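Long-range contact in globin (Geobacter sulfurreducens, PDB 2W31), which forms the heme-binding globin domain of a globin-coupled sensor, its heme iron held by two axial histidines, and probably binds oxygen: residues Y11-L24 with Q130-D144. Residues are numbered along the deposited sequence; the frame is centred on the assembly and turned at random.
Sequences YRFTDEDAELLGSL and QRREAVEKILDINLD
Lys137 NZ is gripped by Arg12 O at 3.0 Å, approached from above its carbonyl plane, and by the carboxylate of Asp17 in a salt bridge whose individual N-H bonds are weak. The site lies where the short helix 15-23 crosses the 130-144 part of helix 125-151 in this protoglobin-family globin domain; the axes of these segments cross at -100° with a closest approach of 8.9 Å. A lysine suits this place: with CG anti to the carbonyl carbon (chi1 -71°) and the chain extended beyond, it runs past Tyr11 O to reach both partners, while its CB meets the edge of the Phe13 ring. Arg12, with positive phi, follows helix 4-11 in a Schellman motif. Asp17 has further tasks: OD2 accepts a hydrogen bond from the backbone N-H of Thr14, the N-cap residue, through its anti lone pair, and a water joins OD1 to Gln130 O. The small Ala134 allows the helices to come close, its CA 5.0 Å from that of Asp17. Beside it, the forked Leu21 fills two neighbouring positions at once, CD2 against Val135 CG2 and CD1 against Ile138 CB (both 3.9 Å). Farther along, Tyr11 offers both a face and a hydroxyl: Ile141 CG1 makes a CH-pi contact over the ring, 3.8 Å from its centroid, and OH appears to donate to Asp144 OD2 at the ring edge, though that oxygen's position is less certain. A leucine in its place would probably lose the CH-pi contact and leave the Asp144 carboxylate without its phenol partner. Asn104 of the second subunit also packs on Tyr11. At the other end, Leu20 CD2 sits over one face of the Arg131 guanidinium, whose NH1 bonds Glu127 O; Arg131 NE donates to a water whose oxygen lies 2.8 Å from Ser23 OG, to which it donates.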
loop_
_atom_site.group_PDB
_atom_site.type_symbol
_atom_site.label_atom_id
_atom_site.label_comp_id
_atom_site.label_asym_id
_atom_site.label_seq_id
_atom_site.Cartn_x
_atom_site.Cartn_y
_atom_site.Cartn_z
ATOM N N TYR A 11 10.143 -7.577 -4.497
ATOM C CA TYR A 11 9.945 -6.782 -3.280
ATOM C C TYR A 11 11.124 -6.839 -2.309
ATOM O O TYR A 11 11.069 -6.234 -1.253
ATOM C CB TYR A 11 8.674 -7.284 -2.540
ATOM C CG TYR A 11 7.374 -6.845 -3.189
ATOM C CD1 TYR A 11 6.837 -5.582 -2.910
ATOM C CD2 TYR A 11 6.690 -7.661 -4.071
ATOM C CE1 TYR A 11 5.637 -5.144 -3.490
ATOM C CE2 TYR A 11 5.495 -7.246 -4.656
ATOM C CZ TYR A 11 4.993 -5.974 -4.394
ATOM O OH TYR A 11 3.779 -5.579 -4.965
ATOM N N ARG A 12 12.182 -7.570 -2.689
ATOM C CA ARG A 12 13.310 -7.847 -1.797
ATOM C C ARG A 12 12.839 -8.383 -0.431
ATOM O O ARG A 12 13.286 -7.965 0.634
ATOM C CB ARG A 12 14.211 -6.615 -1.650
ATOM C CG ARG A 12 14.840 -6.233 -2.991
ATOM C CD ARG A 12 15.799 -5.053 -2.885
ATOM N NE ARG A 12 16.185 -4.595 -4.217
ATOM C CZ ARG A 12 16.930 -3.521 -4.429
ATOM N NH1 ARG A 12 17.360 -2.804 -3.389
ATOM N NH2 ARG A 12 17.232 -3.170 -5.677
ATOM N N PHE A 13 11.912 -9.325 -0.490
ATOM C CA PHE A 13 11.403 -10.007 0.709
ATOM C C PHE A 13 12.276 -11.237 0.902
ATOM O O PHE A 13 12.331 -12.109 0.029
ATOM C CB PHE A 13 9.952 -10.399 0.469
ATOM C CG PHE A 13 9.284 -11.057 1.685
ATOM C CD1 PHE A 13 8.455 -10.325 2.523
ATOM C CD2 PHE A 13 9.492 -12.423 1.972
ATOM C CE1 PHE A 13 7.822 -10.920 3.628
ATOM C CE2 PHE A 13 8.848 -13.023 3.098
ATOM C CZ PHE A 13 8.018 -12.264 3.915
ATOM N N THR A 14 12.922 -11.322 2.052
ATOM C CA THR A 14 13.865 -12.428 2.318
ATOM C C THR A 14 13.517 -13.217 3.557
ATOM O O THR A 14 12.566 -12.880 4.269
ATOM C CB THR A 14 15.257 -11.892 2.583
ATOM O OG1 THR A 14 15.260 -11.100 3.778
ATOM C CG2 THR A 14 15.747 -11.055 1.388
ATOM N N ASP A 15 14.318 -14.260 3.847
ATOM C CA ASP A 15 14.083 -15.011 5.080
ATOM C C ASP A 15 14.146 -14.129 6.333
ATOM O O ASP A 15 13.435 -14.402 7.306
ATOM C CB ASP A 15 15.070 -16.162 5.216
ATOM C CG ASP A 15 14.901 -17.201 4.109
ATOM O OD1 ASP A 15 13.732 -17.503 3.758
ATOM O OD2 ASP A 15 15.926 -17.730 3.600
ATOM N N GLU A 16 14.957 -13.068 6.307
ATOM C CA GLU A 16 14.955 -12.136 7.423
ATOM C C GLU A 16 13.583 -11.487 7.615
ATOM O O GLU A 16 13.144 -11.320 8.742
ATOM C CB GLU A 16 15.981 -11.010 7.293
ATOM C CG GLU A 16 16.409 -10.519 8.702
ATOM C CD GLU A 16 16.796 -9.033 8.861
ATOM O OE1 GLU A 16 17.105 -8.334 7.862
ATOM O OE2 GLU A 16 16.796 -8.568 10.029
ATOM N N ASP A 17 12.928 -11.085 6.519
ATOM C CA ASP A 17 11.596 -10.522 6.655
ATOM C C ASP A 17 10.623 -11.570 7.225
ATOM O O ASP A 17 9.788 -11.264 8.052
ATOM C CB ASP A 17 11.063 -10.036 5.319
ATOM C CG ASP A 17 11.857 -8.875 4.772
ATOM O OD1 ASP A 17 11.774 -7.779 5.349
ATOM O OD2 ASP A 17 12.537 -9.057 3.746
ATOM N N ALA A 18 10.712 -12.808 6.744
ATOM C CA ALA A 18 9.805 -13.864 7.270
ATOM C C ALA A 18 10.031 -14.068 8.761
ATOM O O ALA A 18 9.064 -14.206 9.520
ATOM C CB ALA A 18 9.976 -15.191 6.507
ATOM N N GLU A 19 11.307 -14.080 9.185
ATOM C CA GLU A 19 11.627 -14.210 10.625
ATOM C C GLU A 19 11.065 -13.046 11.449
ATOM O O GLU A 19 10.508 -13.237 12.542
ATOM C CB GLU A 19 13.141 -14.363 10.807
ATOM C CG GLU A 19 13.640 -15.742 10.340
ATOM C CD GLU A 19 15.139 -15.811 10.027
ATOM O OE1 GLU A 19 15.912 -14.957 10.519
ATOM O OE2 GLU A 19 15.540 -16.734 9.262
ATOM N N LEU A 20 11.121 -11.838 10.886
ATOM C CA LEU A 20 10.601 -10.701 11.623
ATOM C C LEU A 20 9.085 -10.764 11.737
ATOM O O LEU A 20 8.515 -10.452 12.812
ATOM C CB LEU A 20 11.045 -9.392 10.973
ATOM C CG LEU A 20 12.528 -9.074 11.102
ATOM C CD1 LEU A 20 12.952 -8.035 10.029
ATOM C CD2 LEU A 20 12.797 -8.625 12.550
ATOM N N LEU A 21 8.409 -11.164 10.641
ATOM C CA LEU A 21 6.953 -11.346 10.736
ATOM C C LEU A 21 6.615 -12.416 11.799
ATOM O O LEU A 21 5.673 -12.239 12.586
ATOM C CB LEU A 21 6.370 -11.751 9.393
ATOM C CG LEU A 21 6.471 -10.667 8.309
ATOM C CD1 LEU A 21 5.968 -11.263 7.010
ATOM C CD2 LEU A 21 5.640 -9.431 8.696
ATOM N N GLY A 22 7.375 -13.527 11.823
ATOM C CA GLY A 22 7.141 -14.535 12.876
ATOM C C GLY A 22 7.303 -13.947 14.273
ATOM O O GLY A 22 6.540 -14.322 15.195
ATOM N N SER A 23 8.299 -13.069 14.456
ATOM C CA SER A 23 8.549 -12.439 15.753
ATOM C C SER A 23 7.388 -11.543 16.180
ATOM O O SER A 23 7.217 -11.280 17.379
ATOM C CB SER A 23 9.877 -11.663 15.750
ATOM O OG SER A 23 9.701 -10.390 15.167
ATOM N N LEU A 24 6.605 -11.057 15.212
ATOM C CA LEU A 24 5.405 -10.256 15.513
ATOM C C LEU A 24 4.139 -11.076 15.759
ATOM O O LEU A 24 3.094 -10.521 16.134
ATOM C CB LEU A 24 5.156 -9.235 14.372
ATOM C CG LEU A 24 6.218 -8.170 14.218
ATOM C CD1 LEU A 24 6.052 -7.529 12.827
ATOM C CD2 LEU A 24 6.099 -7.078 15.303
ATOM N N GLN A 130 13.009 -2.203 10.774
ATOM C CA GLN A 130 13.029 -3.534 10.186
ATOM C C GLN A 130 11.662 -4.219 10.220
ATOM O O GLN A 130 11.271 -4.847 9.215
ATOM C CB GLN A 130 14.094 -4.404 10.870
ATOM C CG GLN A 130 15.530 -4.064 10.474
ATOM C CD GLN A 130 16.535 -5.021 11.143
ATOM O OE1 GLN A 130 16.147 -6.059 11.677
ATOM N NE2 GLN A 130 17.835 -4.662 11.116
ATOM N N ARG A 131 10.938 -4.084 11.329
ATOM C CA ARG A 131 9.590 -4.672 11.459
ATOM C C ARG A 131 8.575 -3.959 10.558
ATOM O O ARG A 131 7.771 -4.626 9.883
ATOM C CB ARG A 131 9.134 -4.690 12.922
ATOM C CG ARG A 131 9.884 -5.769 13.718
ATOM C CD ARG A 131 9.972 -5.487 15.222
ATOM N NE ARG A 131 10.723 -6.565 15.882
ATOM C CZ ARG A 131 12.041 -6.730 15.816
ATOM N NH1 ARG A 131 12.804 -5.881 15.138
ATOM N NH2 ARG A 131 12.608 -7.782 16.429
ATOM N N ARG A 132 8.658 -2.621 10.489
ATOM C CA ARG A 132 7.790 -1.880 9.583
ATOM C C ARG A 132 8.070 -2.300 8.137
ATOM O O ARG A 132 7.112 -2.486 7.344
ATOM C CB ARG A 132 7.974 -0.364 9.756
ATOM C CG ARG A 132 6.899 0.468 9.048
ATOM C CD ARG A 132 7.160 1.959 9.143
ATOM N NE ARG A 132 8.468 2.338 8.591
ATOM C CZ ARG A 132 9.472 2.865 9.296
ATOM N NH1 ARG A 132 9.340 3.101 10.589
ATOM N NH2 ARG A 132 10.615 3.164 8.693
ATOM N N GLU A 133 9.362 -2.413 7.762
ATOM C CA GLU A 133 9.655 -2.782 6.376
ATOM C C GLU A 133 9.092 -4.171 6.010
ATOM O O GLU A 133 8.548 -4.349 4.924
ATOM C CB GLU A 133 11.164 -2.719 6.079
ATOM C CG GLU A 133 11.725 -1.257 6.001
ATOM C CD GLU A 133 13.250 -1.174 5.966
ATOM O OE1 GLU A 133 13.920 -2.139 6.385
ATOM O OE2 GLU A 133 13.773 -0.101 5.603
ATOM N N ALA A 134 9.183 -5.144 6.937
ATOM C CA ALA A 134 8.677 -6.497 6.674
ATOM C C ALA A 134 7.140 -6.459 6.504
ATOM O O ALA A 134 6.585 -7.120 5.612
ATOM C CB ALA A 134 9.058 -7.451 7.840
ATOM N N VAL A 135 6.449 -5.735 7.399
ATOM C CA VAL A 135 4.974 -5.660 7.353
ATOM C C VAL A 135 4.532 -4.949 6.067
ATOM O O VAL A 135 3.594 -5.400 5.390
ATOM C CB VAL A 135 4.418 -4.908 8.575
ATOM C CG1 VAL A 135 2.988 -4.427 8.344
ATOM C CG2 VAL A 135 4.532 -5.807 9.806
ATOM N N GLU A 136 5.202 -3.848 5.711
ATOM C CA GLU A 136 4.806 -3.183 4.447
ATOM C C GLU A 136 4.975 -4.083 3.232
ATOM O O GLU A 136 4.125 -4.058 2.321
ATOM C CB GLU A 136 5.537 -1.868 4.243
ATOM C CG GLU A 136 5.261 -0.813 5.296
ATOM C CD GLU A 136 4.012 -0.024 5.098
ATOM O OE1 GLU A 136 2.933 -0.564 4.784
ATOM O OE2 GLU A 136 4.090 1.210 5.348
ATOM N N LYS A 137 6.040 -4.893 3.190
ATOM C CA LYS A 137 6.208 -5.841 2.103
ATOM C C LYS A 137 5.076 -6.892 2.057
ATOM O O LYS A 137 4.489 -7.126 1.020
ATOM C CB LYS A 137 7.571 -6.544 2.184
ATOM C CG LYS A 137 8.748 -5.661 1.853
ATOM C CD LYS A 137 10.016 -6.432 2.090
ATOM C CE LYS A 137 11.168 -5.501 2.426
ATOM N NZ LYS A 137 12.412 -6.198 2.876
ATOM N N ILE A 138 4.767 -7.525 3.181
ATOM C CA ILE A 138 3.729 -8.564 3.125
ATOM C C ILE A 138 2.348 -7.987 2.792
ATOM O O ILE A 138 1.586 -8.590 2.025
ATOM C CB ILE A 138 3.749 -9.486 4.376
ATOM C CG1 ILE A 138 3.038 -10.814 4.061
ATOM C CG2 ILE A 138 3.158 -8.834 5.653
ATOM C CD1 ILE A 138 3.729 -11.622 2.991
ATOM N N LEU A 139 2.029 -6.824 3.345
ATOM C CA LEU A 139 0.712 -6.196 3.020
ATOM C C LEU A 139 0.690 -5.845 1.527
ATOM O O LEU A 139 -0.319 -6.082 0.840
ATOM C CB LEU A 139 0.442 -4.934 3.859
ATOM C CG LEU A 139 0.317 -5.215 5.352
ATOM C CD1 LEU A 139 0.142 -3.896 6.072
ATOM C CD2 LEU A 139 -0.851 -6.116 5.597
ATOM N N ASP A 140 1.781 -5.246 1.024
ATOM C CA ASP A 140 1.825 -4.864 -0.415
ATOM C C ASP A 140 1.771 -6.086 -1.333
ATOM O O ASP A 140 1.125 -6.026 -2.386
ATOM C CB ASP A 140 3.020 -3.939 -0.713
ATOM C CG ASP A 140 2.786 -2.502 -0.235
ATOM O OD1 ASP A 140 1.682 -2.195 0.293
ATOM O OD2 ASP A 140 3.734 -1.698 -0.384
ATOM N N ILE A 141 2.423 -7.187 -0.941
ATOM C CA ILE A 141 2.326 -8.435 -1.701
ATOM C C ILE A 141 0.886 -8.945 -1.715
ATOM O O ILE A 141 0.362 -9.305 -2.782
ATOM C CB ILE A 141 3.307 -9.506 -1.151
ATOM C CG1 ILE A 141 4.752 -9.099 -1.477
ATOM C CG2 ILE A 141 2.947 -10.945 -1.664
ATOM C CD1 ILE A 141 5.877 -9.849 -0.721
ATOM N N ASN A 142 0.219 -8.927 -0.554
ATOM C CA ASN A 142 -1.191 -9.343 -0.490
ATOM C C ASN A 142 -2.080 -8.514 -1.422
ATOM O O ASN A 142 -2.884 -9.039 -2.192
ATOM C CB ASN A 142 -1.696 -9.303 0.959
ATOM C CG ASN A 142 -1.369 -10.583 1.733
ATOM O OD1 ASN A 142 -2.295 -11.337 2.096
ATOM N ND2 ASN A 142 -0.093 -10.848 1.960
ATOM N N LEU A 143 -1.929 -7.192 -1.342
ATOM C CA LEU A 143 -2.734 -6.296 -2.162
ATOM C C LEU A 143 -2.435 -6.490 -3.662
ATOM O O LEU A 143 -3.347 -6.454 -4.514
ATOM C CB LEU A 143 -2.419 -4.838 -1.742
ATOM C CG LEU A 143 -3.174 -3.745 -2.512
ATOM C CD1 LEU A 143 -4.695 -3.887 -2.396
ATOM C CD2 LEU A 143 -2.724 -2.369 -1.997
ATOM N N ASP A 144 -1.174 -6.745 -3.988
ATOM C CA ASP A 144 -0.727 -6.940 -5.382
ATOM C C ASP A 144 -1.447 -8.175 -5.958
ATOM O O ASP A 144 -2.106 -8.115 -7.018
ATOM C CB ASP A 144 0.798 -7.116 -5.342
ATOM C CG ASP A 144 1.472 -7.289 -6.729
ATOM O OD1 ASP A 144 0.780 -7.530 -7.783
ATOM O OD2 ASP A 144 2.733 -7.197 -6.753
HETATM O O HOH W 1 12.850 -5.944 7.266
HETATM O O HOH W 2 9.474 -8.623 17.370
#